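Local coordinates for SusD-like protein BACOVA_02651 (Bacteroides ovatus, PDB 5E75) that binds polysaccharide at the cell surface and probably captures xyloglucan before its transport into the periplasm for degradation, at residues Asp287-Tyr292 and Leu460-Tyr465; Leu298-Asn301 and Phe305-Gly308; Ser420-Met425 and Gln443-Arg448. All blocks are in the same frame, centred on the assembly; numbering follows the deposited sequence.

Interaction 1 (Asp287-Tyr292 and Leu460-Tyr465); sequences DMLQQY and LHFGKY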
loop_
_atom_site.group_PDB
_atom_site.type_symbol
_atom_site.label_atom_id
_atom_site.label_comp_id
_atom_site.label_asym_id
_atom_site.label_seq_id
_atom_site.Cartn_x
_atom_site.Cartn_y
_atom_site.Cartn_z
ATOM N N ASP A 287 -6.145 18.079 0.817
ATOM C CA ASP A 287 -5.871 17.516 2.136
ATOM C C ASP A 287 -4.500 16.834 2.190
ATOM O O ASP A 287 -3.691 17.110 3.084
ATOM C CB ASP A 287 -7.037 16.567 2.481
ATOM C CG ASP A 287 -6.690 15.482 3.502
ATOM O OD1 ASP A 287 -6.153 15.782 4.583
ATOM O OD2 ASP A 287 -6.993 14.309 3.196
ATOM N N MET A 288 -4.217 15.947 1.241
ATOM C CA MET A 288 -2.933 15.254 1.220
ATOM C C MET A 288 -1.757 16.226 1.097
ATOM O O MET A 288 -0.763 16.133 1.830
ATOM C CB MET A 288 -2.907 14.277 0.064
ATOM C CG MET A 288 -1.611 13.480 -0.035
ATOM S SD MET A 288 -1.421 12.311 1.336
ATOM C CE MET A 288 0.111 12.848 2.088
ATOM N N LEU A 289 -1.874 17.192 0.184
ATOM C CA LEU A 289 -0.799 18.159 -0.003
ATOM C C LEU A 289 -0.539 18.951 1.274
ATOM O O LEU A 289 0.606 19.284 1.584
ATOM C CB LEU A 289 -1.082 19.096 -1.181
ATOM C CG LEU A 289 -0.975 18.436 -2.547
ATOM C CD1 LEU A 289 -1.612 19.338 -3.596
ATOM C CD2 LEU A 289 0.465 18.123 -2.899
ATOM N N GLN A 290 -1.588 19.241 2.031
ATOM C CA GLN A 290 -1.419 19.994 3.268
ATOM C C GLN A 290 -0.755 19.177 4.366
ATOM O O GLN A 290 -0.322 19.722 5.379
ATOM C CB GLN A 290 -2.768 20.520 3.761
ATOM C CG GLN A 290 -3.324 21.622 2.892
ATOM C CD GLN A 290 -4.768 21.962 3.219
ATOM O OE1 GLN A 290 -5.490 21.157 3.812
ATOM N NE2 GLN A 290 -5.202 23.148 2.796
ATOM N N GLN A 291 -0.679 17.860 4.202
ATOM C CA GLN A 291 -0.011 17.029 5.203
ATOM C C GLN A 291 1.497 17.248 5.201
ATOM O O GLN A 291 2.154 17.080 6.235
ATOM C CB GLN A 291 -0.293 15.529 4.996
ATOM C CG GLN A 291 -1.760 15.148 5.045
ATOM C CD GLN A 291 -2.457 15.662 6.267
ATOM O OE1 GLN A 291 -3.373 16.489 6.179
ATOM N NE2 GLN A 291 -2.031 15.203 7.412
ATOM N N TYR A 292 2.072 17.590 4.055
ATOM C CA TYR A 292 3.509 17.823 4.010
ATOM C C TYR A 292 3.855 19.109 4.747
ATOM O O TYR A 292 3.377 20.191 4.408
ATOM C CB TYR A 292 4.020 17.894 2.568
ATOM C CG TYR A 292 3.718 16.641 1.775
ATOM C CD1 TYR A 292 4.511 15.505 1.887
ATOM C CD2 TYR A 292 2.615 16.591 0.936
ATOM C CE1 TYR A 292 4.211 14.338 1.180
ATOM C CE2 TYR A 292 2.302 15.430 0.230
ATOM C CZ TYR A 292 3.109 14.321 0.351
ATOM O OH TYR A 292 2.789 13.176 -0.348
ATOM N N LEU A 460 2.717 26.336 -0.390
ATOM C CA LEU A 460 1.651 26.114 -1.359
ATOM C C LEU A 460 0.442 27.001 -1.093
ATOM O O LEU A 460 0.062 27.202 0.057
ATOM C CB LEU A 460 1.209 24.650 -1.319
ATOM C CG LEU A 460 2.222 23.623 -1.804
ATOM C CD1 LEU A 460 1.641 22.241 -1.575
ATOM C CD2 LEU A 460 2.589 23.807 -3.264
ATOM N N HIS A 461 -0.163 27.509 -2.168
ATOM C CA HIS A 461 -1.388 28.296 -2.090
ATOM C C HIS A 461 -2.407 27.699 -3.044
ATOM O O HIS A 461 -2.060 27.278 -4.153
ATOM C CB HIS A 461 -1.105 29.767 -2.423
ATOM C CG HIS A 461 -0.182 30.418 -1.440
ATOM N ND1 HIS A 461 -0.642 31.129 -0.350
ATOM C CD2 HIS A 461 1.164 30.440 -1.367
ATOM C CE1 HIS A 461 0.391 31.570 0.345
ATOM N NE2 HIS A 461 1.501 31.166 -0.244
ATOM N N PHE A 462 -3.653 27.638 -2.590
ATOM C CA PHE A 462 -4.722 26.912 -3.270
ATOM C C PHE A 462 -5.820 27.878 -3.697
ATOM O O PHE A 462 -6.281 28.699 -2.896
ATOM C CB PHE A 462 -5.324 25.834 -2.345
ATOM C CG PHE A 462 -4.315 24.852 -1.802
ATOM C CD1 PHE A 462 -3.606 25.133 -0.650
ATOM C CD2 PHE A 462 -4.073 23.652 -2.448
ATOM C CE1 PHE A 462 -2.676 24.235 -0.155
ATOM C CE2 PHE A 462 -3.148 22.763 -1.951
ATOM C CZ PHE A 462 -2.447 23.055 -0.820
ATOM N N GLY A 463 -6.235 27.781 -4.955
ATOM C CA GLY A 463 -7.291 28.630 -5.472
ATOM C C GLY A 463 -7.504 28.430 -6.959
ATOM O O GLY A 463 -7.522 27.314 -7.461
ATOM N N LYS A 464 -7.667 29.530 -7.687
ATOM C CA LYS A 464 -7.903 29.456 -9.120
ATOM C C LYS A 464 -7.403 30.727 -9.773
ATOM O O LYS A 464 -7.016 31.670 -9.085
ATOM C CB LYS A 464 -9.394 29.274 -9.423
ATOM C CG LYS A 464 -10.248 30.502 -9.151
ATOM C CD LYS A 464 -11.724 30.199 -9.340
ATOM C CE LYS A 464 -12.137 30.302 -10.800
ATOM N NZ LYS A 464 -13.532 29.824 -11.013
ATOM N N TYR A 465 -7.386 30.740 -11.096
ATOM C CA TYR A 465 -7.104 31.976 -11.822
ATOM C C TYR A 465 -8.405 32.674 -12.215
ATOM O O TYR A 465 -9.455 32.046 -12.326
ATOM C CB TYR A 465 -6.248 31.697 -13.055
ATOM C CG TYR A 465 -4.809 31.375 -12.719
ATOM C CD1 TYR A 465 -3.960 32.337 -12.181
ATOM C CD2 TYR A 465 -4.304 30.108 -12.931
ATOM C CE1 TYR A 465 -2.645 32.040 -11.871
ATOM C CE2 TYR A 465 -3.000 29.800 -12.623
ATOM C CZ TYR A 465 -2.175 30.760 -12.097
ATOM O OH TYR A 465 -0.875 30.438 -11.802
#
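Phe462 and Leu460, two residues apart on one strand and so on the same side of it, reach across to Leu289 and Gln290 of a short helix. Methyl CD1 of Leu289 meets the Phe462 ring at its edge, close to the ring plane, with CD1 4.1 Å from Phe462 CE2. Nearer the backbone of the same leucine, CB lies 4.2 Å from CD1 of Leu460, so one side chain serves two residues of the strand. Gln290 approaches the ring obliquely from another direction: its CG is 4.1 Å from Phe462 CZ, and its NE2 is 4.0 Å from Phe462 CE1. The amide stands almost upright to the ring, their planes 84° apart. The glutamine reaches this far because CG sits anti to the carbonyl carbon (chi1 -70°) and the chain runs extended beyond it.

The arrangement is helix-on-sheet packing: helix 286-291 lies against the middle strand of a three-stranded antiparallel sheet, and the two segment axes run nearly antiparallel, 10.3 Å apart at their closest. Contact is made by side chains alone and is modest, with 174 Å² buried, apolar near Leu289 and passing to a more polar margin at Gln290.

Further out, backbone hydrogen bonds fix the strand in its sheet, Phe462 pairing with Gly475 and His461 with Ile453. Ile452 of the neighbouring strand also touches Leu289, while Tyr479 packs on Phe462. On the helix, Asp287 is anchored by a salt bridge to Arg412 and a hydrogen bond from Asn49, and Met288 N is hydrogen-bonded to Ser285 OG.

Interaction 2 (Leu298-Asn301 and Phe305-Gly308); sequences LRRN and FTKG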
loop_
_atom_site.group_PDB
_atom_site.type_symbol
_atom_site.label_atom_id
_atom_site.label_comp_id
_atom_site.label_asym_id
_atom_site.label_seq_id
_atom_site.Cartn_x
_atom_site.Cartn_y
_atom_site.Cartn_z
ATOM N N LEU A 298 11.234 17.070 0.068
ATOM C CA LEU A 298 11.800 15.893 -0.594
ATOM C C LEU A 298 10.719 14.821 -0.767
ATOM O O LEU A 298 10.557 14.261 -1.852
ATOM C CB LEU A 298 13.019 15.342 0.162
ATOM C CG LEU A 298 14.161 16.351 0.354
ATOM C CD1 LEU A 298 15.283 15.695 1.122
ATOM C CD2 LEU A 298 14.681 16.895 -0.973
ATOM N N ARG A 299 9.977 14.546 0.294
ATOM C CA ARG A 299 8.908 13.572 0.188
ATOM C C ARG A 299 7.761 14.116 -0.670
ATOM O O ARG A 299 7.187 13.386 -1.480
ATOM C CB ARG A 299 8.408 13.118 1.561
ATOM C CG ARG A 299 9.430 12.268 2.331
ATOM C CD ARG A 299 8.819 11.599 3.557
ATOM N NE ARG A 299 8.498 12.588 4.572
ATOM C CZ ARG A 299 8.285 12.326 5.858
ATOM N NH1 ARG A 299 8.330 11.085 6.309
ATOM N NH2 ARG A 299 8.034 13.333 6.700
ATOM N N ARG A 300 7.451 15.402 -0.547
ATOM C CA ARG A 300 6.390 15.963 -1.375
ATOM C C ARG A 300 6.764 15.845 -2.854
ATOM O O ARG A 300 5.979 15.348 -3.651
ATOM C CB ARG A 300 6.112 17.430 -1.014
ATOM C CG ARG A 300 4.854 17.964 -1.706
ATOM C CD ARG A 300 4.802 19.481 -1.773
ATOM N NE ARG A 300 5.878 19.958 -2.628
ATOM C CZ ARG A 300 6.519 21.112 -2.487
ATOM N NH1 ARG A 300 6.175 21.988 -1.546
ATOM N NH2 ARG A 300 7.506 21.398 -3.322
ATOM N N ASN A 301 7.963 16.279 -3.222
ATOM C CA ASN A 301 8.334 16.270 -4.644
ATOM C C ASN A 301 8.401 14.862 -5.221
ATOM O O ASN A 301 8.080 14.650 -6.412
ATOM C CB ASN A 301 9.698 16.951 -4.876
ATOM C CG ASN A 301 9.644 18.448 -4.782
ATOM O OD1 ASN A 301 8.578 19.055 -4.825
ATOM N ND2 ASN A 301 10.821 19.065 -4.654
ATOM N N PHE A 305 4.065 16.101 -8.430
ATOM C CA PHE A 305 4.579 17.302 -9.098
ATOM C C PHE A 305 3.804 18.504 -8.562
ATOM O O PHE A 305 2.592 18.431 -8.439
ATOM C CB PHE A 305 4.354 17.217 -10.603
ATOM C CG PHE A 305 5.124 16.112 -11.292
ATOM C CD1 PHE A 305 6.487 16.244 -11.538
ATOM C CD2 PHE A 305 4.483 14.956 -11.748
ATOM C CE1 PHE A 305 7.191 15.255 -12.195
ATOM C CE2 PHE A 305 5.200 13.971 -12.405
ATOM C CZ PHE A 305 6.546 14.128 -12.634
ATOM N N THR A 306 4.478 19.607 -8.242
ATOM C CA THR A 306 3.801 20.878 -8.008
ATOM C C THR A 306 4.603 21.964 -8.707
ATOM O O THR A 306 5.769 21.764 -9.026
ATOM C CB THR A 306 3.626 21.218 -6.511
ATOM O OG1 THR A 306 4.901 21.251 -5.859
ATOM C CG2 THR A 306 2.697 20.202 -5.811
ATOM N N LYS A 307 3.960 23.097 -8.963
ATOM C CA LYS A 307 4.514 24.120 -9.848
ATOM C C LYS A 307 5.940 24.527 -9.485
ATOM O O LYS A 307 6.215 24.918 -8.352
ATOM C CB LYS A 307 3.615 25.346 -9.829
ATOM C CG LYS A 307 3.976 26.370 -10.905
ATOM C CD LYS A 307 2.938 27.469 -10.964
ATOM C CE LYS A 307 3.098 28.292 -12.228
ATOM N NZ LYS A 307 2.087 29.377 -12.289
ATOM N N GLY A 308 6.826 24.458 -10.469
ATOM C CA GLY A 308 8.203 24.878 -10.281
ATOM C C GLY A 308 9.136 23.820 -9.715
ATOM O O GLY A 308 10.343 24.040 -9.641
HETATM O O HOH W 1 5.897 18.780 -5.258
#
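Arg300 lays one face of its guanidinium against the hydroxyl of Thr306, in a water-bridged helix-to-loop contact where the chain leaves helix 297-303 and turns back beside it toward strand 310-311. Arg299, one residue earlier, faces another part of the protein and forms salt bridges with Glu410, Glu414 and Asp296. Arg300 instead starts with CG anti to the backbone N (chi1 -171°) and bends at chi3, which carries its flat end over to the loop. There Thr306 OG1 is 3.6 Å from Arg300 NE and equally far from NH2, placed above the guanidinium and therefore away from the directions in which its N-H groups point. The two side chains cross at about a right angle.

Two of those nitrogens have partners here. NH2 donates to OD1 of the next residue, Asn301, at 3.0 Å, with an N-H...O angle of 156° and the acceptor only 15° out of the guanidinium plane. NE donates to a water 2.9 Å away. Substituting an alanine for Arg300 would probably leave Asn301 OD1 without its charged donor and the water less firmly placed, opening a gap beside Thr306.

Asn301 OD1 is also hydrogen-bonded to Ser309 OG, tying the helix directly to the residue just beyond the loop segment. On the loop side, Thr306 OG1 has a further hydrogen-bond partner in Lys454 NZ, while Phe305 turns to meet Tyr311 edge-to-face. The water gathers three groups: it accepts from Arg300 NE, donates to Asn301 OD1, and accepts another hydrogen bond from Thr306 OG1 at 2.7 Å.

Interaction 3 (Ser420-Met425 and Gln443-Arg448); sequences SNWYDM and QWRGYR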
loop_
_atom_site.group_PDB
_atom_site.type_symbol
_atom_site.label_atom_id
_atom_site.label_comp_id
_atom_site.label_asym_id
_atom_site.label_seq_id
_atom_site.Cartn_x
_atom_site.Cartn_y
_atom_site.Cartn_z
ATOM N N SER A 420 -1.193 2.197 0.320
ATOM C CA SER A 420 -1.200 1.629 1.656
ATOM C C SER A 420 -1.985 2.450 2.681
ATOM O O SER A 420 -2.445 1.911 3.678
ATOM C CB SER A 420 0.239 1.474 2.149
ATOM O OG SER A 420 0.915 2.715 2.108
ATOM N N ASN A 421 -2.127 3.747 2.468
ATOM C CA ASN A 421 -2.709 4.593 3.493
ATOM C C ASN A 421 -4.131 4.203 3.850
ATOM O O ASN A 421 -4.504 4.308 5.009
ATOM C CB ASN A 421 -2.630 6.078 3.111
ATOM C CG ASN A 421 -1.234 6.661 3.249
ATOM O OD1 ASN A 421 -0.401 6.167 4.018
ATOM N ND2 ASN A 421 -0.985 7.727 2.516
ATOM N N TRP A 422 -4.934 3.741 2.897
ATOM C CA TRP A 422 -6.320 3.419 3.235
ATOM C C TRP A 422 -6.389 2.271 4.239
ATOM O O TRP A 422 -7.193 2.287 5.166
ATOM C CB TRP A 422 -7.178 3.095 2.015
ATOM C CG TRP A 422 -8.564 2.664 2.447
ATOM C CD1 TRP A 422 -9.173 1.468 2.195
ATOM C CD2 TRP A 422 -9.493 3.429 3.233
ATOM N NE1 TRP A 422 -10.427 1.434 2.775
ATOM C CE2 TRP A 422 -10.641 2.630 3.417
ATOM C CE3 TRP A 422 -9.464 4.706 3.802
ATOM C CZ2 TRP A 422 -11.732 3.068 4.155
ATOM C CZ3 TRP A 422 -10.542 5.134 4.532
ATOM C CH2 TRP A 422 -11.673 4.329 4.687
ATOM N N TYR A 423 -5.560 1.251 4.037
ATOM C CA TYR A 423 -5.585 0.094 4.927
ATOM C C TYR A 423 -5.252 0.503 6.352
ATOM O O TYR A 423 -5.850 -0.008 7.304
ATOM C CB TYR A 423 -4.615 -0.990 4.424
ATOM C CG TYR A 423 -4.937 -1.484 3.025
ATOM C CD1 TYR A 423 -6.014 -2.318 2.831
ATOM C CD2 TYR A 423 -4.138 -1.178 1.923
ATOM C CE1 TYR A 423 -6.323 -2.810 1.580
ATOM C CE2 TYR A 423 -4.471 -1.626 0.650
ATOM C CZ TYR A 423 -5.562 -2.451 0.505
ATOM O OH TYR A 423 -5.944 -2.991 -0.710
ATOM N N ASP A 424 -4.306 1.424 6.508
ATOM C CA ASP A 424 -3.968 1.945 7.823
ATOM C C ASP A 424 -5.144 2.728 8.420
ATOM O O ASP A 424 -5.395 2.640 9.619
ATOM C CB ASP A 424 -2.747 2.852 7.762
ATOM C CG ASP A 424 -1.495 2.127 7.398
ATOM O OD1 ASP A 424 -1.464 0.900 7.531
ATOM O OD2 ASP A 424 -0.532 2.828 7.015
ATOM N N MET A 425 -5.861 3.487 7.599
ATOM C CA MET A 425 -7.016 4.239 8.078
ATOM C C MET A 425 -8.144 3.312 8.544
ATOM O O MET A 425 -8.823 3.633 9.519
ATOM C CB MET A 425 -7.519 5.224 7.026
ATOM C CG MET A 425 -6.599 6.394 6.849
ATOM S SD MET A 425 -7.113 7.454 5.507
ATOM C CE MET A 425 -5.872 8.751 5.631
ATOM N N GLN A 443 -11.619 15.819 5.722
ATOM C CA GLN A 443 -10.586 15.734 4.690
ATOM C C GLN A 443 -10.958 16.491 3.414
ATOM O O GLN A 443 -10.196 16.519 2.469
ATOM C CB GLN A 443 -10.289 14.271 4.358
ATOM C CG GLN A 443 -9.444 13.566 5.393
ATOM C CD GLN A 443 -9.148 12.140 4.988
ATOM O OE1 GLN A 443 -9.956 11.240 5.201
ATOM N NE2 GLN A 443 -7.995 11.928 4.375
ATOM N N TRP A 444 -12.145 17.084 3.389
ATOM C CA TRP A 444 -12.619 17.831 2.212
ATOM C C TRP A 444 -12.576 16.949 0.967
ATOM O O TRP A 444 -12.135 17.368 -0.104
ATOM C CB TRP A 444 -11.799 19.109 1.980
ATOM C CG TRP A 444 -11.986 20.183 3.027
ATOM C CD1 TRP A 444 -11.778 20.068 4.367
ATOM C CD2 TRP A 444 -12.389 21.540 2.797
ATOM N NE1 TRP A 444 -12.027 21.272 4.991
ATOM C CE2 TRP A 444 -12.409 22.184 4.047
ATOM C CE3 TRP A 444 -12.740 22.267 1.655
ATOM C CZ2 TRP A 444 -12.762 23.528 4.187
ATOM C CZ3 TRP A 444 -13.093 23.605 1.802
ATOM C CH2 TRP A 444 -13.102 24.213 3.056
ATOM N N ARG A 445 -13.019 15.714 1.127
ATOM C CA ARG A 445 -12.976 14.756 0.036
ATOM C C ARG A 445 -13.846 15.210 -1.133
ATOM O O ARG A 445 -14.999 15.595 -0.955
ATOM C CB ARG A 445 -13.422 13.379 0.531
ATOM C CG ARG A 445 -12.398 12.693 1.412
ATOM C CD ARG A 445 -13.033 11.635 2.293
ATOM N NE ARG A 445 -12.022 10.859 3.025
ATOM C CZ ARG A 445 -11.411 9.768 2.554
ATOM N NH1 ARG A 445 -11.725 9.292 1.357
ATOM N NH2 ARG A 445 -10.521 9.141 3.314
ATOM N N GLY A 446 -13.268 15.170 -2.328
ATOM C CA GLY A 446 -13.977 15.575 -3.536
ATOM C C GLY A 446 -13.817 17.043 -3.887
ATOM O O GLY A 446 -14.159 17.436 -5.002
ATOM N N TYR A 447 -13.324 17.847 -2.952
ATOM C CA TYR A 447 -12.947 19.222 -3.267
ATOM C C TYR A 447 -11.599 19.209 -3.957
ATOM O O TYR A 447 -10.689 18.498 -3.547
ATOM C CB TYR A 447 -12.827 20.076 -2.011
ATOM C CG TYR A 447 -14.126 20.505 -1.401
ATOM C CD1 TYR A 447 -14.887 19.626 -0.650
ATOM C CD2 TYR A 447 -14.581 21.807 -1.558
ATOM C CE1 TYR A 447 -16.086 20.030 -0.082
ATOM C CE2 TYR A 447 -15.763 22.219 -0.995
ATOM C CZ TYR A 447 -16.515 21.329 -0.265
ATOM O OH TYR A 447 -17.693 21.759 0.299
ATOM N N ARG A 448 -11.476 20.000 -5.008
ATOM C CA ARG A 448 -10.236 20.117 -5.764
ATOM C C ARG A 448 -10.207 21.568 -6.205
ATOM O O ARG A 448 -11.158 22.306 -5.957
ATOM C CB ARG A 448 -10.238 19.165 -6.959
ATOM C CG ARG A 448 -11.420 19.392 -7.876
ATOM C CD ARG A 448 -11.617 18.282 -8.862
ATOM N NE ARG A 448 -12.940 18.337 -9.483
ATOM C CZ ARG A 448 -13.202 18.904 -10.660
ATOM N NH1 ARG A 448 -12.237 19.484 -11.365
ATOM N NH2 ARG A 448 -14.442 18.888 -11.136
#
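Arg445 and Gln443 bring their polar ends up to Met425 and Trp422 on a helix whose backbone stays well away, the nearest CA atoms, those of Met425 and Gln443, being 12.5 Å apart. From CB, the Arg445 chain runs extended through CG and CD to NE, with CG anti to the carbonyl carbon, and this length spans the distance. NE is the first atom to find a polar partner, donating to Gln443 OE1 at 3.0 Å from well above the carbonyl plane of that amide. Beyond CZ, NH2 donates to the same oxygen at 2.9 Å. The arginine thus grips one acceptor side-on with two nitrogens, both coming from the same face of the amide. The N-H...O angles, 137° for NE and 140° for NH2, are bent, as expected when two donors of one guanidinium converge on a single atom.

NH2 is also the atom that meets the helix. It lies 4.2 Å from Trp422 CZ3, approaching the indole obliquely with the two planes 75° apart, and Met425 SD sits at the guanidinium edge, 4.4 Å from NH2. The other terminal nitrogen, NH1, donates to the carbonyl oxygens of Val61 and Arg47.

The Met425 and Gln443 side chains come toward each other from opposite directions, NE2 of Gln443 4.0 Å from Met425 CE. NE2 donates hydrogen bonds to Asp287 OD2 and the carbonyl oxygen of Ala48, so both ends of the buried amide are engaged. Phe440 packs on Trp422, Met425 and Arg445. Gly446 is third in the type II beta turn Trp444-Tyr447, with a positive phi at which a CB would press on the carbonyl O of Arg445. The turn's second residue, Arg445, sends its side chain back to helices 421-431 and 433-441, sealing a connecting loop onto a helix pair of the SusD-family fold.

The loop closed by interaction 1 encloses the other two along the chain. Interaction 3 is the most central, its centre about 13 Å from that of the chain, and its four touching residues are all buried; interaction 1, at about 23 Å, has an exposed margin at Gln290, and interaction 2, almost as far out, is buried. Their chemistry differs: mainly apolar packing in the first, a water-mediated polar network in the second, arginine and amide beside sulfur and indole in the third. Helices 286-291 and 297-303, carrying interactions 1 and 2, follow each other in the chain, and Tyr292 packs on Arg300; Asp287, hydrogen-bonded to Gln443, joins 1 to 3. Interactions 2 and 3 do not touch.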